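Local coordinates for transcriptional regulator (Streptococcus dysgalactiae, PDB 4YV9), which probably switches transcription in quorum sensing, acting as a DNA-binding receptor for SHP peptide pheromones, at residues K102-T107 with T131-S136; F227-G232 with K267-K272. All coordinates share one frame; numbering follows the deposited sequence.

Interaction 1. Residues K102-T107 with T131-S136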
loop_
_atom_site.group_PDB
_atom_site.type_symbol
_atom_site.label_atom_id
_atom_site.label_comp_id
_atom_site.label_asym_id
_atom_site.label_seq_id
_atom_site.Cartn_x
_atom_site.Cartn_y
_atom_site.Cartn_z
ATOM N N LYS B 102 0.653 -12.023 27.015
ATOM C CA LYS B 102 1.280 -11.128 26.044
ATOM C C LYS B 102 1.050 -9.675 26.454
ATOM O O LYS B 102 -0.032 -9.143 26.216
ATOM C CB LYS B 102 0.712 -11.381 24.646
ATOM C CG LYS B 102 0.716 -12.840 24.224
ATOM C CD LYS B 102 2.120 -13.338 23.992
ATOM C CE LYS B 102 2.349 -13.644 22.521
ATOM N NZ LYS B 102 3.786 -13.502 22.127
ATOM N N ASP B 103 2.058 -9.033 27.051
ATOM C CA ASP B 103 1.829 -7.768 27.756
ATOM C C ASP B 103 1.327 -6.669 26.829
ATOM O O ASP B 103 0.292 -6.062 27.100
ATOM C CB ASP B 103 3.095 -7.290 28.476
ATOM C CG ASP B 103 2.810 -6.182 29.492
ATOM O OD1 ASP B 103 1.867 -6.326 30.306
ATOM O OD2 ASP B 103 3.525 -5.158 29.481
ATOM N N TYR B 104 2.036 -6.423 25.731
ATOM C CA TYR B 104 1.663 -5.315 24.858
ATOM C C TYR B 104 0.340 -5.576 24.149
ATOM O O TYR B 104 -0.464 -4.658 23.981
ATOM C CB TYR B 104 2.756 -5.031 23.828
ATOM C CG TYR B 104 4.120 -4.852 24.449
ATOM C CD1 TYR B 104 4.264 -4.240 25.684
ATOM C CD2 TYR B 104 5.261 -5.328 23.809
ATOM C CE1 TYR B 104 5.500 -4.092 26.261
ATOM C CE2 TYR B 104 6.499 -5.181 24.378
ATOM C CZ TYR B 104 6.615 -4.564 25.601
ATOM O OH TYR B 104 7.850 -4.421 26.175
ATOM N N GLU B 105 0.116 -6.821 23.745
ATOM C CA GLU B 105 -1.136 -7.200 23.098
ATOM C C GLU B 105 -2.347 -7.012 24.029
ATOM O O GLU B 105 -3.370 -6.469 23.626
ATOM C CB GLU B 105 -1.087 -8.651 22.624
ATOM C CG GLU B 105 -0.200 -8.915 21.379
ATOM C CD GLU B 105 1.273 -8.934 21.706
ATOM O OE1 GLU B 105 1.611 -8.821 22.904
ATOM O OE2 GLU B 105 2.098 -9.052 20.771
ATOM N N SER B 106 -2.246 -7.479 25.263
ATOM C CA SER B 106 -3.402 -7.380 26.147
ATOM C C SER B 106 -3.593 -5.929 26.535
ATOM O O SER B 106 -4.724 -5.475 26.644
ATOM C CB SER B 106 -3.261 -8.285 27.375
ATOM O OG SER B 106 -2.080 -8.010 28.098
ATOM N N THR B 107 -2.493 -5.193 26.716
ATOM C CA THR B 107 -2.587 -3.760 26.985
ATOM C C THR B 107 -3.345 -3.073 25.847
ATOM O O THR B 107 -4.206 -2.231 26.085
ATOM C CB THR B 107 -1.192 -3.098 27.168
ATOM O OG1 THR B 107 -0.651 -3.462 28.450
ATOM C CG2 THR B 107 -1.322 -1.577 27.099
ATOM N N THR B 131 5.004 2.261 26.382
ATOM C CA THR B 131 5.685 3.440 25.845
ATOM C C THR B 131 7.208 3.286 25.993
ATOM O O THR B 131 7.969 3.685 25.103
ATOM C CB THR B 131 5.203 4.756 26.512
ATOM O OG1 THR B 131 5.391 4.709 27.934
ATOM C CG2 THR B 131 3.735 4.996 26.199
ATOM N N ASP B 132 7.645 2.688 27.098
ATOM C CA ASP B 132 9.055 2.376 27.277
ATOM C C ASP B 132 9.558 1.450 26.164
ATOM O O ASP B 132 10.621 1.697 25.590
ATOM C CB ASP B 132 9.312 1.742 28.648
ATOM C CG ASP B 132 9.309 2.761 29.778
ATOM O OD1 ASP B 132 9.213 3.978 29.498
ATOM O OD2 ASP B 132 9.412 2.342 30.950
ATOM N N TYR B 133 8.802 0.394 25.855
ATOM C CA TYR B 133 9.125 -0.472 24.719
ATOM C C TYR B 133 9.244 0.332 23.424
ATOM O O TYR B 133 10.199 0.153 22.654
ATOM C CB TYR B 133 8.069 -1.577 24.524
ATOM C CG TYR B 133 8.219 -2.281 23.190
ATOM C CD1 TYR B 133 9.323 -3.089 22.934
ATOM C CD2 TYR B 133 7.280 -2.106 22.171
ATOM C CE1 TYR B 133 9.490 -3.718 21.707
ATOM C CE2 TYR B 133 7.431 -2.740 20.928
ATOM C CZ TYR B 133 8.543 -3.541 20.711
ATOM O OH TYR B 133 8.720 -4.160 19.506
ATOM N N LEU B 134 8.269 1.211 23.195
ATOM C CA LEU B 134 8.181 1.978 21.950
ATOM C C LEU B 134 9.348 2.956 21.803
ATOM O O LEU B 134 9.890 3.141 20.700
ATOM C CB LEU B 134 6.849 2.734 21.880
ATOM C CG LEU B 134 5.604 1.872 21.611
ATOM C CD1 LEU B 134 4.343 2.722 21.604
ATOM C CD2 LEU B 134 5.739 1.130 20.282
ATOM N N PHE B 135 9.742 3.569 22.918
ATOM C CA PHE B 135 10.917 4.437 22.906
ATOM C C PHE B 135 12.195 3.640 22.637
ATOM O O PHE B 135 13.161 4.177 22.100
ATOM C CB PHE B 135 11.041 5.205 24.225
ATOM C CG PHE B 135 10.211 6.454 24.279
ATOM C CD1 PHE B 135 10.429 7.485 23.375
ATOM C CD2 PHE B 135 9.232 6.610 25.243
ATOM C CE1 PHE B 135 9.678 8.650 23.422
ATOM C CE2 PHE B 135 8.471 7.762 25.301
ATOM C CZ PHE B 135 8.690 8.787 24.388
ATOM N N SER B 136 12.187 2.358 22.997
ATOM C CA SER B 136 13.384 1.519 22.919
ATOM C C SER B 136 13.656 0.969 21.520
ATOM O O SER B 136 14.756 0.510 21.235
ATOM C CB SER B 136 13.280 0.356 23.912
ATOM O OG SER B 136 12.537 -0.724 23.372
#

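Interaction 2. Residues F227-G232 with K267-K272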
loop_
_atom_site.group_PDB
_atom_site.type_symbol
_atom_site.label_atom_id
_atom_site.label_comp_id
_atom_site.label_asym_id
_atom_site.label_seq_id
_atom_site.Cartn_x
_atom_site.Cartn_y
_atom_site.Cartn_z
ATOM N N PHE B 227 -6.263 16.341 6.225
ATOM C CA PHE B 227 -5.264 17.376 6.499
ATOM C C PHE B 227 -5.733 18.760 6.040
ATOM O O PHE B 227 -5.431 19.761 6.681
ATOM C CB PHE B 227 -3.940 17.011 5.836
ATOM C CG PHE B 227 -2.802 17.935 6.182
ATOM C CD1 PHE B 227 -2.475 18.203 7.505
ATOM C CD2 PHE B 227 -2.053 18.524 5.185
ATOM C CE1 PHE B 227 -1.427 19.051 7.822
ATOM C CE2 PHE B 227 -1.001 19.374 5.500
ATOM C CZ PHE B 227 -0.693 19.633 6.821
ATOM N N LEU B 228 -6.471 18.826 4.935
ATOM C CA LEU B 228 -7.064 20.103 4.516
ATOM C C LEU B 228 -7.948 20.644 5.639
ATOM O O LEU B 228 -7.927 21.828 5.950
ATOM C CB LEU B 228 -7.888 19.931 3.235
ATOM C CG LEU B 228 -8.624 21.158 2.706
ATOM C CD1 LEU B 228 -7.647 22.278 2.410
ATOM C CD2 LEU B 228 -9.379 20.761 1.451
ATOM N N TYR B 229 -8.705 19.749 6.265
ATOM C CA TYR B 229 -9.648 20.168 7.296
ATOM C C TYR B 229 -8.906 20.595 8.556
ATOM O O TYR B 229 -9.153 21.655 9.093
ATOM C CB TYR B 229 -10.634 19.048 7.629
ATOM C CG TYR B 229 -11.695 19.495 8.611
ATOM C CD1 TYR B 229 -11.454 19.475 9.984
ATOM C CD2 TYR B 229 -12.933 19.938 8.170
ATOM C CE1 TYR B 229 -12.412 19.877 10.885
ATOM C CE2 TYR B 229 -13.897 20.340 9.068
ATOM C CZ TYR B 229 -13.627 20.311 10.424
ATOM O OH TYR B 229 -14.579 20.717 11.319
ATOM N N VAL B 230 -7.973 19.755 8.988
ATOM C CA VAL B 230 -7.314 19.898 10.276
ATOM C C VAL B 230 -6.390 21.106 10.287
ATOM O O VAL B 230 -6.339 21.869 11.258
ATOM C CB VAL B 230 -6.515 18.612 10.604
ATOM C CG1 VAL B 230 -5.592 18.833 11.796
ATOM C CG2 VAL B 230 -7.478 17.438 10.846
ATOM N N HIS B 231 -5.661 21.276 9.191
ATOM C CA HIS B 231 -4.791 22.429 9.027
ATOM C C HIS B 231 -5.626 23.713 8.966
ATOM O O HIS B 231 -5.248 24.736 9.533
ATOM C CB HIS B 231 -3.935 22.261 7.767
ATOM C CG HIS B 231 -2.870 23.298 7.617
ATOM N ND1 HIS B 231 -2.292 23.600 6.402
ATOM C CD2 HIS B 231 -2.272 24.104 8.526
ATOM C CE1 HIS B 231 -1.391 24.553 6.569
ATOM N NE2 HIS B 231 -1.357 24.873 7.850
ATOM N N GLY B 232 -6.772 23.651 8.292
ATOM C CA GLY B 232 -7.684 24.783 8.258
ATOM C C GLY B 232 -8.117 25.122 9.669
ATOM O O GLY B 232 -8.228 26.295 10.042
ATOM N N LYS B 267 -18.728 17.555 9.654
ATOM C CA LYS B 267 -19.657 18.680 9.637
ATOM C C LYS B 267 -20.141 18.965 11.057
ATOM O O LYS B 267 -20.430 20.109 11.418
ATOM C CB LYS B 267 -20.827 18.382 8.700
ATOM C CG LYS B 267 -21.873 19.484 8.568
ATOM C CD LYS B 267 -23.065 18.928 7.800
ATOM C CE LYS B 267 -24.123 19.971 7.500
ATOM N NZ LYS B 267 -25.417 19.315 7.111
ATOM N N GLU B 268 -20.205 17.915 11.868
ATOM C CA GLU B 268 -20.533 18.046 13.286
ATOM C C GLU B 268 -19.440 18.821 14.032
ATOM O O GLU B 268 -19.736 19.690 14.855
ATOM C CB GLU B 268 -20.726 16.661 13.907
ATOM C CG GLU B 268 -21.287 16.656 15.313
ATOM C CD GLU B 268 -22.781 16.890 15.338
ATOM O OE1 GLU B 268 -23.422 16.723 14.280
ATOM O OE2 GLU B 268 -23.315 17.239 16.413
ATOM N N HIS B 269 -18.182 18.496 13.738
ATOM C CA HIS B 269 -17.030 19.205 14.304
ATOM C C HIS B 269 -17.071 20.673 13.904
ATOM O O HIS B 269 -16.889 21.561 14.739
ATOM C CB HIS B 269 -15.716 18.565 13.840
ATOM C CG HIS B 269 -14.491 19.148 14.481
ATOM N ND1 HIS B 269 -14.060 20.436 14.241
ATOM C CD2 HIS B 269 -13.598 18.611 15.347
ATOM C CE1 HIS B 269 -12.961 20.668 14.936
ATOM N NE2 HIS B 269 -12.659 19.577 15.615
ATOM N N TYR B 270 -17.321 20.919 12.621
ATOM C CA TYR B 270 -17.443 22.275 12.098
ATOM C C TYR B 270 -18.531 23.097 12.822
ATOM O O TYR B 270 -18.240 24.166 13.356
ATOM C CB TYR B 270 -17.726 22.239 10.591
ATOM C CG TYR B 270 -17.622 23.597 9.933
ATOM C CD1 TYR B 270 -16.417 24.039 9.394
ATOM C CD2 TYR B 270 -18.724 24.449 9.871
ATOM C CE1 TYR B 270 -16.316 25.294 8.804
ATOM C CE2 TYR B 270 -18.629 25.699 9.284
ATOM C CZ TYR B 270 -17.425 26.112 8.749
ATOM O OH TYR B 270 -17.334 27.352 8.165
ATOM N N ARG B 271 -19.771 22.612 12.837
ATOM C CA ARG B 271 -20.864 23.342 13.482
ATOM C C ARG B 271 -20.609 23.612 14.966
ATOM O O ARG B 271 -21.080 24.615 15.510
ATOM C CB ARG B 271 -22.185 22.586 13.319
ATOM C CG ARG B 271 -22.863 22.809 11.976
ATOM C CD ARG B 271 -24.194 22.075 11.900
ATOM N NE ARG B 271 -24.026 20.647 12.162
ATOM C CZ ARG B 271 -24.646 19.679 11.494
ATOM N NH1 ARG B 271 -24.417 18.411 11.809
ATOM N NH2 ARG B 271 -25.488 19.974 10.512
ATOM N N LYS B 272 -19.859 22.725 15.614
ATOM C CA LYS B 272 -19.537 22.886 17.032
ATOM C C LYS B 272 -18.404 23.890 17.256
ATOM O O LYS B 272 -18.565 24.864 17.989
ATOM C CB LYS B 272 -19.164 21.537 17.654
ATOM C CG LYS B 272 -18.265 21.636 18.884
ATOM C CD LYS B 272 -18.980 21.219 20.159
ATOM C CE LYS B 272 -17.985 20.782 21.230
ATOM N NZ LYS B 272 -18.456 21.112 22.605
#

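Interaction 1. Residues K102-T107 with T131-S136
Y104 and Y133 meet as an offset stack between two helices of the TPR-like repeat domain of this Rgg regulator, and they illustrate how a single aromatic pair can bridge two neighbouring helices. Y104 sits in the first turn of helix 103-113, Y133 on helix 124-136, and their CA atoms are 8.9 Å apart. The ring centroids lie 4.7 Å from each other with the planes inclined by 25°, while the long axes of the two side chains run at about a right angle. The overlap is therefore partial: CE2 of Y104 lies over one face of the Y133 ring, displaced toward its rim. The two first torsions differ: in Y133, CG is anti to the backbone N (chi1 167°), whereas in Y104 it is anti to the carbonyl carbon (chi1 -52°), and the phenol of Y104 extends across the base of the Y133 ring. The hydroxyl end of Y133 points elsewhere and is hydrogen-bonded to E144 on helix 142-151, whose Y143 touches both tyrosines. K16 of the second subunit also packs on Y133. A salt bridge from D103 to R129 joins the same two helices beside the stack. The closest approach comes at the root of the Y133 side chain, where Y104 OH stands 3.3 Å from Y133 CB.

Interaction 2. Residues F227-G232 with K267-K272
Helix-to-helix packing at the C-terminal end of the all-helical, TPR-like repeat domain brings Y229, on helix 221-236, against H269 and Y270, on helix 260-273. It is a compact example of one long side chain spanning the distance between two helices: the CA atoms of Y229 and Y270 are 9.4 Å apart, and the phenol reaches the other backbone. CG of Y229 is anti to its own backbone N (chi1 -175°), an extension that carries the hydroxyl to the backbone of helix 260-273, beside H269 and Y270. Against H269 the rings form an offset edge-to-face pair, with centroids 5.5 Å apart and planes at 86°. The edge of the tyrosine, at CE1 and CZ, is turned toward the imidazole face, and ND1 of the histidine lies in the plane of the phenol. From there H269 ND1 donates a weak hydrogen bond to Y229 OH, 3.0 Å long but strongly bent, with an N-H...O angle of 120°. The pairing thus combines ring packing with a poorly directed polar contact. Y229 OH also lies near the plane of the Y270 ring, at its edge, and that ring goes on to touch R248 of helix 242-256. M247 and A250 from the same helix pack on Y229, and Y266 and Y233 add edge-to-face contacts to Y229 and H269 respectively, making the tyrosine part of a larger aromatic group. Y229 OH itself comes within 3.0 Å of Y270 N, at an angle too poor for a hydrogen bond, and within 3.6 Å of Y270 CB.

In the fold
Interactions 1 and 2 follow one another along the chain, the first closing before the second opens, and they share no helix. Their centres are 33 Å apart and their nearest atoms about 21 Å, without touching. Interaction 1 joins helices 103-113 and 124-136 in the early part of the repeat domain; interaction 2 joins helices 221-236 and 260-273 near the end of the modelled chain. Helices between them, among them 142-151, 157-169, 179-197 and 201-215, pack against one site or the other. Both touch the second subunit, through Y133 and L228. The pair is consistent with the way helical repeat domains are built from successive local helix-helix contacts, here each centred on a tyrosine.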